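Local coordinates for CTD kinase subunit gamma (Schizosaccharomyces pombe, PDB 5CE7), which probably supports activation of the CTDK kinase complex and thus hyperphosphorylation of the RNA polymerase II C-terminal repeats, represented here by its noncanonical CTD-interacting domain, at residues A[40-45]-A[84-89]; A[48-53]-A[92-97]; A[70-75]-A[117-122]. One frame throughout, in Å; residues are numbered along the deposited sequence.

Interaction 1 (A[40-45]-A[84-89])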
loop_
_atom_site.group_PDB
_atom_site.type_symbol
_atom_site.label_atom_id
_atom_site.label_comp_id
_atom_site.label_asym_id
_atom_site.label_seq_id
_atom_site.Cartn_x
_atom_site.Cartn_y
_atom_site.Cartn_z
ATOM N N ASP A 40 12.055 0.675 -8.478
ATOM C CA ASP A 40 12.472 1.934 -7.861
ATOM C C ASP A 40 11.295 2.540 -7.100
ATOM O O ASP A 40 11.430 2.980 -5.957
ATOM C CB ASP A 40 12.911 2.946 -8.924
ATOM C CG ASP A 40 14.172 2.527 -9.655
ATOM O OD1 ASP A 40 14.066 1.721 -10.607
ATOM O OD2 ASP A 40 15.263 3.028 -9.293
ATOM N N LEU A 41 10.157 2.595 -7.783
ATOM C CA LEU A 41 8.964 3.236 -7.253
ATOM C C LEU A 41 8.396 2.469 -6.067
ATOM O O LEU A 41 7.970 3.084 -5.094
ATOM C CB LEU A 41 7.918 3.417 -8.353
ATOM C CG LEU A 41 7.941 4.764 -9.099
ATOM C CD1 LEU A 41 9.300 5.455 -9.103
ATOM C CD2 LEU A 41 7.312 4.711 -10.485
ATOM N N TYR A 42 8.390 1.137 -6.146
ATOM C CA TYR A 42 7.944 0.323 -5.022
ATOM C C TYR A 42 8.831 0.569 -3.789
ATOM O O TYR A 42 8.355 0.563 -2.647
ATOM C CB TYR A 42 7.909 -1.165 -5.401
ATOM C CG TYR A 42 7.317 -2.041 -4.326
ATOM C CD1 TYR A 42 5.964 -1.954 -3.998
ATOM C CD2 TYR A 42 8.110 -2.938 -3.614
ATOM C CE1 TYR A 42 5.419 -2.743 -2.996
ATOM C CE2 TYR A 42 7.568 -3.732 -2.615
ATOM C CZ TYR A 42 6.226 -3.626 -2.318
ATOM O OH TYR A 42 5.694 -4.403 -1.326
ATOM N N SER A 43 10.122 0.805 -4.014
ATOM C CA SER A 43 11.022 1.111 -2.917
ATOM C C SER A 43 10.750 2.495 -2.348
ATOM O O SER A 43 10.992 2.745 -1.167
ATOM C CB SER A 43 12.496 0.987 -3.342
ATOM O OG SER A 43 12.850 -0.369 -3.496
ATOM N N CYS A 44 10.254 3.399 -3.185
ATOM C CA CYS A 44 9.851 4.724 -2.706
ATOM C C CYS A 44 8.696 4.589 -1.707
ATOM O O CYS A 44 8.639 5.309 -0.707
ATOM C CB CYS A 44 9.400 5.609 -3.871
ATOM S SG CYS A 44 10.694 6.147 -5.030
ATOM N N ILE A 45 7.772 3.677 -2.001
ATOM C CA ILE A 45 6.628 3.411 -1.118
ATOM C C ILE A 45 7.104 2.938 0.251
ATOM O O ILE A 45 6.689 3.478 1.280
ATOM C CB ILE A 45 5.642 2.372 -1.726
ATOM C CG1 ILE A 45 5.059 2.898 -3.050
ATOM C CG2 ILE A 45 4.521 2.052 -0.712
ATOM C CD1 ILE A 45 4.242 1.866 -3.842
ATOM N N ILE A 84 2.977 -6.252 -3.861
ATOM C CA ILE A 84 2.101 -5.942 -2.736
ATOM C C ILE A 84 1.524 -7.214 -2.115
ATOM O O ILE A 84 1.426 -7.330 -0.890
ATOM C CB ILE A 84 0.990 -4.968 -3.182
ATOM C CG1 ILE A 84 1.586 -3.562 -3.344
ATOM C CG2 ILE A 84 -0.169 -4.978 -2.200
ATOM C CD1 ILE A 84 0.872 -2.662 -4.382
ATOM N N SER A 85 1.162 -8.171 -2.967
ATOM C CA SER A 85 0.664 -9.460 -2.508
ATOM C C SER A 85 1.705 -10.207 -1.670
ATOM O O SER A 85 1.403 -10.710 -0.587
ATOM C CB SER A 85 0.258 -10.323 -3.705
ATOM O OG SER A 85 -0.509 -11.429 -3.275
ATOM N N ARG A 86 2.927 -10.281 -2.187
ATOM C CA ARG A 86 4.036 -10.934 -1.486
ATOM C C ARG A 86 4.280 -10.266 -0.139
ATOM O O ARG A 86 4.575 -10.931 0.851
ATOM C CB ARG A 86 5.320 -10.859 -2.326
ATOM C CG ARG A 86 6.591 -11.276 -1.592
ATOM C CD ARG A 86 7.862 -10.789 -2.324
ATOM N NE ARG A 86 8.026 -9.338 -2.230
ATOM C CZ ARG A 86 8.536 -8.565 -3.189
ATOM N NH1 ARG A 86 8.945 -9.092 -4.334
ATOM N NH2 ARG A 86 8.634 -7.258 -3.000
ATOM N N ASP A 87 4.149 -8.948 -0.104
ATOM C CA ASP A 87 4.534 -8.192 1.087
ATOM C C ASP A 87 3.378 -7.803 1.993
ATOM O O ASP A 87 3.555 -6.965 2.876
ATOM C CB ASP A 87 5.317 -6.928 0.697
ATOM C CG ASP A 87 6.647 -7.244 0.023
ATOM O OD1 ASP A 87 7.071 -8.415 0.044
ATOM O OD2 ASP A 87 7.271 -6.320 -0.521
ATOM N N ILE A 88 2.203 -8.392 1.787
ATOM C CA ILE A 88 0.999 -7.933 2.501
ATOM C C ILE A 88 1.121 -7.977 4.024
ATOM O O ILE A 88 0.685 -7.053 4.710
ATOM C CB ILE A 88 -0.305 -8.648 2.037
ATOM C CG1 ILE A 88 -1.545 -7.963 2.639
ATOM C CG2 ILE A 88 -0.287 -10.133 2.407
ATOM C CD1 ILE A 88 -1.698 -6.477 2.266
ATOM N N CYS A 89 1.718 -9.032 4.562
ATOM C CA CYS A 89 1.855 -9.118 6.011
ATOM C C CYS A 89 2.906 -8.138 6.537
ATOM O O CYS A 89 2.754 -7.593 7.630
ATOM C CB CYS A 89 2.126 -10.557 6.474
ATOM S SG CYS A 89 0.670 -11.646 6.314
#
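Tyr42 points its phenol at Asp87, and the hydroxyl donates a short hydrogen bond, Tyr42 OH to Asp87 OD2 at 2.6 Å. The ring stretches out from helix 38-51 because CG lies anti to the backbone N (chi1 -174°). OD2 sits at the ring's edge, near its plane, while the carboxylate itself is turned 36° from the ring. The hydroxyl comes to the anti side of OD2, somewhat out of the carboxylate plane. Arg86, one residue earlier, grips the same carboxylate side-on through two nitrogens: NE bonds to Asp87 OD1 at 2.6 Å as a salt bridge, and Arg86 NH2 reaches Asp87 OD2 at 3.0 Å on its syn side. OD2 therefore takes two donors, both from one face of the carboxylate. A bend at chi3 brings the guanidinium there, at 69° to the Tyr42 ring, with Arg86 NH2 3.7 Å from Tyr42 CE2. Beside the polar cluster, Ile84 CG1 lies 3.9 Å from Tyr42 CE1 and adds an apolar contact. The carboxylate is buried, and the arginine is likely to stabilise its charge. With an alanine in place of Asp87, the Tyr42 hydroxyl would probably lose its acceptor, and the Arg86 guanidinium, without its counter-charge, would likely be freer to turn. Trp46, one turn further along helix 38-51, bonds to the same phenol oxygen through NE1 and meets the ring at a steep angle. Asp87 occupies the break between helices 80-86 and 88-95, so the tyrosine ties helix 38-51 to that junction, while Ile84 also packs on Val64 and Cys68 of helix 54-73.

Interaction 2 (A[48-53]-A[92-97])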
loop_
_atom_site.group_PDB
_atom_site.type_symbol
_atom_site.label_atom_id
_atom_site.label_comp_id
_atom_site.label_asym_id
_atom_site.label_seq_id
_atom_site.Cartn_x
_atom_site.Cartn_y
_atom_site.Cartn_z
ATOM N N GLU A 48 8.852 5.682 2.317
ATOM C CA GLU A 48 7.886 6.570 2.963
ATOM C C GLU A 48 7.184 5.869 4.133
ATOM O O GLU A 48 6.885 6.496 5.146
ATOM C CB GLU A 48 6.851 7.070 1.951
ATOM C CG GLU A 48 7.399 8.044 0.934
ATOM C CD GLU A 48 7.372 9.478 1.434
ATOM O OE1 GLU A 48 6.285 9.937 1.866
ATOM O OE2 GLU A 48 8.437 10.136 1.419
ATOM N N LEU A 49 6.931 4.573 4.003
ATOM C CA LEU A 49 6.406 3.791 5.141
ATOM C C LEU A 49 7.346 3.828 6.341
ATOM O O LEU A 49 6.933 4.116 7.466
ATOM C CB LEU A 49 6.170 2.325 4.755
ATOM C CG LEU A 49 4.893 1.999 3.989
ATOM C CD1 LEU A 49 4.675 3.073 2.997
ATOM C CD2 LEU A 49 4.996 0.660 3.281
ATOM N N GLU A 50 8.618 3.534 6.092
ATOM C CA GLU A 50 9.621 3.422 7.154
ATOM C C GLU A 50 9.841 4.699 7.940
ATOM O O GLU A 50 10.101 4.662 9.140
ATOM C CB GLU A 50 10.968 2.982 6.576
ATOM C CG GLU A 50 11.369 1.595 6.967
ATOM C CD GLU A 50 10.486 0.565 6.326
ATOM O OE1 GLU A 50 10.283 0.662 5.098
ATOM O OE2 GLU A 50 9.988 -0.328 7.046
ATOM N N SER A 51 9.765 5.831 7.259
ATOM C CA SER A 51 10.077 7.100 7.898
ATOM C C SER A 51 8.830 7.917 8.209
ATOM O O SER A 51 8.927 8.998 8.789
ATOM C CB SER A 51 11.065 7.908 7.036
ATOM O OG SER A 51 10.487 8.269 5.791
ATOM N N GLY A 52 7.662 7.389 7.846
ATOM C CA GLY A 52 6.412 8.119 8.009
ATOM C C GLY A 52 5.780 7.953 9.381
ATOM O O GLY A 52 6.006 6.950 10.072
ATOM N N SER A 53 4.989 8.951 9.771
ATOM C CA SER A 53 4.125 8.875 10.948
ATOM C C SER A 53 3.089 7.786 10.726
ATOM O O SER A 53 2.918 7.309 9.608
ATOM C CB SER A 53 3.407 10.207 11.162
ATOM O OG SER A 53 2.502 10.474 10.103
ATOM N N VAL A 92 1.098 -4.885 6.748
ATOM C CA VAL A 92 0.279 -4.847 7.958
ATOM C C VAL A 92 1.119 -4.575 9.208
ATOM O O VAL A 92 0.722 -3.810 10.092
ATOM C CB VAL A 92 -0.547 -6.157 8.136
ATOM C CG1 VAL A 92 -1.173 -6.200 9.518
ATOM C CG2 VAL A 92 -1.612 -6.275 7.050
ATOM N N GLN A 93 2.273 -5.224 9.293
ATOM C CA GLN A 93 3.156 -5.069 10.450
ATOM C C GLN A 93 3.623 -3.620 10.607
ATOM O O GLN A 93 3.788 -3.119 11.717
ATOM C CB GLN A 93 4.372 -5.990 10.305
ATOM C CG GLN A 93 5.501 -5.683 11.278
ATOM C CD GLN A 93 6.876 -5.976 10.700
ATOM O OE1 GLN A 93 7.041 -6.882 9.876
ATOM N NE2 GLN A 93 7.873 -5.200 11.121
ATOM N N ASN A 94 3.847 -2.958 9.481
ATOM C CA ASN A 94 4.283 -1.565 9.475
ATOM C C ASN A 94 3.148 -0.606 9.859
ATOM O O ASN A 94 3.333 0.290 10.677
ATOM C CB ASN A 94 4.848 -1.197 8.099
ATOM C CG ASN A 94 5.196 0.276 7.992
ATOM O OD1 ASN A 94 4.347 1.102 7.679
ATOM N ND2 ASN A 94 6.445 0.608 8.281
ATOM N N VAL A 95 1.967 -0.809 9.280
ATOM C CA VAL A 95 0.850 0.115 9.497
ATOM C C VAL A 95 0.128 -0.114 10.839
ATOM O O VAL A 95 -0.262 0.843 11.523
ATOM C CB VAL A 95 -0.146 0.057 8.317
ATOM C CG1 VAL A 95 -1.302 1.064 8.505
ATOM C CG2 VAL A 95 0.592 0.317 7.009
ATOM N N ALA A 96 -0.018 -1.383 11.213
ATOM C CA ALA A 96 -0.702 -1.775 12.438
ATOM C C ALA A 96 0.181 -2.693 13.275
ATOM O O ALA A 96 -0.096 -3.890 13.394
ATOM C CB ALA A 96 -2.008 -2.483 12.105
ATOM N N PRO A 97 1.253 -2.137 13.860
ATOM C CA PRO A 97 2.189 -2.942 14.659
ATOM C C PRO A 97 1.628 -3.318 16.032
ATOM O O PRO A 97 0.559 -2.838 16.415
ATOM C CB PRO A 97 3.383 -1.996 14.834
ATOM C CG PRO A 97 2.756 -0.627 14.817
ATOM C CD PRO A 97 1.676 -0.728 13.770
HETATM O O HOH W 1 8.313 -1.931 8.864
#
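Leu49 and Asn94 are the nearest pair here, and their meeting is one of van der Waals contact with no direct hydrogen bond. The amide oxygen of Asn94 lies against the leucine stem, OD1 to Leu49 CB at 3.7 Å and to Leu49 CG at 3.8 Å. On the other branch of the amide, Asn94 ND2 comes within 3.6 Å of Leu49 O. Asn94 projects toward helix 38-51 with CG anti to the backbone N (chi1 175°), which carries the amide across to Leu49. The polar link is made by a water. It accepts from Asn94 ND2 at 3.2 Å and donates to Glu50 OE2 at 2.9 Å, bridging two groups that are themselves 3.9 Å apart, ND2 to OE2. The Glu50 side chain leaves the backbone away from the partner helix, but a bend at chi2 (69°) swings its carboxylate back, with its plane 64° from that of the Asn94 amide. In the next shell, Arg57 of helix 54-73 binds Asn94 O through NH2 and makes a weak bond from NH1 to Gly52 O, so one guanidinium touches the ends of both helices. Ser53 caps the start of that same helix through its OG, bonded to Thr56 N, and Leu49 and Val95 pack on Ile60 and Val58 respectively. Asn105 ND2 in turn holds Val95 O. The arrangement thus joins the C-terminal ends of helices 38-51 and 88-95, with helix 54-73 packed against both, as helix-helix packing within the all-helical, right-handed superhelix of this noncanonical CTD-interacting domain.

Interaction 3 (A[70-75]-A[117-122])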
loop_
_atom_site.group_PDB
_atom_site.type_symbol
_atom_site.label_atom_id
_atom_site.label_comp_id
_atom_site.label_asym_id
_atom_site.label_seq_id
_atom_site.Cartn_x
_atom_site.Cartn_y
_atom_site.Cartn_z
HETATM N N MSE A 70 -6.303 0.468 -9.667
HETATM C CA MSE A 70 -5.979 1.063 -10.949
HETATM C C MSE A 70 -5.136 0.142 -11.816
HETATM O O MSE A 70 -5.308 0.110 -13.026
HETATM C CB MSE A 70 -5.338 2.428 -10.749
HETATM C CG MSE A 70 -6.344 3.434 -10.186
HETATM SE SE MSE A 70 -5.609 5.221 -10.134
HETATM C CE MSE A 70 -4.474 5.072 -11.764
ATOM N N CYS A 71 -4.243 -0.627 -11.201
ATOM C CA CYS A 71 -3.511 -1.649 -11.948
ATOM C C CYS A 71 -4.494 -2.612 -12.622
ATOM O O CYS A 71 -4.356 -2.926 -13.804
ATOM C CB CYS A 71 -2.540 -2.419 -11.042
ATOM S SG CYS A 71 -1.032 -1.516 -10.626
ATOM N N LEU A 72 -5.497 -3.066 -11.873
ATOM C CA LEU A 72 -6.473 -4.001 -12.417
ATOM C C LEU A 72 -7.309 -3.352 -13.525
ATOM O O LEU A 72 -7.659 -3.996 -14.518
ATOM C CB LEU A 72 -7.388 -4.541 -11.308
ATOM C CG LEU A 72 -6.740 -5.374 -10.204
ATOM C CD1 LEU A 72 -7.761 -5.624 -9.102
ATOM C CD2 LEU A 72 -6.215 -6.698 -10.767
ATOM N N LYS A 73 -7.630 -2.078 -13.363
ATOM C CA LYS A 73 -8.380 -1.373 -14.399
ATOM C C LYS A 73 -7.553 -1.197 -15.676
ATOM O O LYS A 73 -8.105 -1.004 -16.775
ATOM C CB LYS A 73 -8.900 -0.029 -13.875
ATOM C CG LYS A 73 -10.103 -0.177 -12.933
ATOM C CD LYS A 73 -10.381 1.098 -12.145
ATOM C CE LYS A 73 -10.016 2.350 -12.910
ATOM N NZ LYS A 73 -11.127 2.831 -13.785
ATOM N N ASN A 74 -6.236 -1.267 -15.520
ATOM C CA ASN A 74 -5.305 -1.155 -16.642
ATOM C C ASN A 74 -4.993 -2.512 -17.268
ATOM O O ASN A 74 -4.255 -2.587 -18.240
ATOM C CB ASN A 74 -4.007 -0.456 -16.221
ATOM C CG ASN A 74 -4.071 1.064 -16.407
ATOM O OD1 ASN A 74 -3.790 1.574 -17.486
ATOM N ND2 ASN A 74 -4.460 1.782 -15.358
ATOM N N GLY A 75 -5.573 -3.576 -16.721
ATOM C CA GLY A 75 -5.374 -4.915 -17.259
ATOM C C GLY A 75 -4.054 -5.568 -16.856
ATOM O O GLY A 75 -3.654 -6.569 -17.438
ATOM N N HIS A 117 -8.555 -8.521 -0.861
ATOM C CA HIS A 117 -9.077 -9.883 -0.925
ATOM C C HIS A 117 -10.200 -10.051 -1.960
ATOM O O HIS A 117 -10.198 -11.008 -2.737
ATOM C CB HIS A 117 -9.565 -10.340 0.457
ATOM C CG HIS A 117 -9.992 -11.773 0.493
ATOM N ND1 HIS A 117 -11.233 -12.171 0.940
ATOM C CD2 HIS A 117 -9.349 -12.904 0.114
ATOM C CE1 HIS A 117 -11.332 -13.485 0.848
ATOM N NE2 HIS A 117 -10.201 -13.954 0.350
ATOM N N GLU A 118 -11.156 -9.129 -1.964
ATOM C CA GLU A 118 -12.268 -9.170 -2.918
ATOM C C GLU A 118 -11.774 -9.039 -4.357
ATOM O O GLU A 118 -12.354 -9.603 -5.291
ATOM C CB GLU A 118 -13.259 -8.048 -2.624
ATOM C CG GLU A 118 -14.013 -8.229 -1.324
ATOM C CD GLU A 118 -14.837 -7.014 -0.959
ATOM O OE1 GLU A 118 -14.527 -5.908 -1.459
ATOM O OE2 GLU A 118 -15.793 -7.161 -0.171
ATOM N N LYS A 119 -10.697 -8.286 -4.537
ATOM C CA LYS A 119 -10.161 -8.086 -5.872
ATOM C C LYS A 119 -9.051 -9.095 -6.199
ATOM O O LYS A 119 -8.325 -8.938 -7.181
ATOM C CB LYS A 119 -9.743 -6.621 -6.052
ATOM C CG LYS A 119 -10.883 -5.682 -5.645
ATOM C CD LYS A 119 -10.737 -4.289 -6.211
ATOM C CE LYS A 119 -10.384 -3.296 -5.117
ATOM N NZ LYS A 119 -8.971 -3.462 -4.667
ATOM N N LYS A 120 -8.950 -10.140 -5.374
ATOM C CA LYS A 120 -8.076 -11.281 -5.658
ATOM C C LYS A 120 -6.595 -10.911 -5.786
ATOM O O LYS A 120 -5.811 -11.625 -6.414
ATOM C CB LYS A 120 -8.564 -12.012 -6.909
ATOM C CG LYS A 120 -10.050 -12.380 -6.827
ATOM C CD LYS A 120 -10.550 -13.063 -8.083
ATOM C CE LYS A 120 -11.593 -14.121 -7.743
ATOM N NZ LYS A 120 -10.990 -15.264 -6.986
ATOM N N VAL A 121 -6.220 -9.789 -5.178
ATOM C CA VAL A 121 -4.818 -9.410 -5.083
ATOM C C VAL A 121 -4.128 -10.308 -4.055
ATOM O O VAL A 121 -2.958 -10.677 -4.212
ATOM C CB VAL A 121 -4.665 -7.931 -4.679
ATOM C CG1 VAL A 121 -3.185 -7.548 -4.588
ATOM C CG2 VAL A 121 -5.395 -7.034 -5.671
ATOM N N ILE A 122 -4.863 -10.654 -2.996
ATOM C CA ILE A 122 -4.379 -11.609 -1.995
ATOM C C ILE A 122 -5.347 -12.793 -1.893
ATOM O O ILE A 122 -6.554 -12.624 -2.043
ATOM C CB ILE A 122 -4.181 -10.956 -0.606
ATOM C CG1 ILE A 122 -5.511 -10.462 -0.020
ATOM C CG2 ILE A 122 -3.170 -9.802 -0.676
ATOM C CD1 ILE A 122 -5.341 -9.732 1.332
#
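Leu72 meets Lys119 and Val121 with no flat side chain between them; the planar groups lie on the flanks. On one flank, the imidazole of His117 is stacked on the ring of Tyr127 and uses NE2 for a hydrogen bond to Asp124 OD1. On the other, the amide of Asn74 directs ND2 at the backbone O of Met70, a selenomethionine in this crystal (3.0 Å), the oxygen lying in the amide plane while the donor stands above the carbonyl plane. Both segments end helices in Schellman motifs: Gly75 closes helix 54-73, and Lys120, also with positive phi, closes helix 100-118. In the second, Val121 N bonds to Leu116 O and Lys120 N to His117 O, at 3.0 Å for the latter. The two helix ends lie near each other at the surface of the CTD-interacting domain. Across them Leu72 supplies one branch. With CG anti to its own carbonyl carbon (chi1 -64°), the leucine sends CD1 toward the stem of Lys119 and also to within 3.9 Å of Lys119 O. Val121 comes up beside it, its CG2 4.4 Å from Leu72 CD1, and Leu81 of helix 80-86 packs against both Leu72 and Val121. Beyond its stem the Lys119 chain bends at chi3 and chi4, returning NZ to helix 54-73, where it makes a salt bridge with Asp65 OD1. Lysine thus touches that helix twice, by apolar stem and by charged end. The closest approach between the two segments is the aliphatic one, Leu72 CD1 to Lys119 CB at 3.8 Å.

In the fold
Interactions 1 and 2 are buried, with centres 12 Å apart, and both involve helix 38-51; interaction 1 sets it against the end of helix 80-86 and the start of helix 88-95, interaction 2 against the end of helix 88-95. Their chemistry differs: a charged pair and a phenol in the first, an amide packed on a leucine and water-bridged to a carboxylate in the second. Interaction 3 lies at the surface, across the chain's centre from interaction 2, and joins helix 54-73 to the turn that ends helix 100-118 by aliphatic contact. It nevertheless touches interaction 1, where Ser85 OG probably bonds to Val121 O at 2.7 Å. Interactions 2 and 3 do not touch.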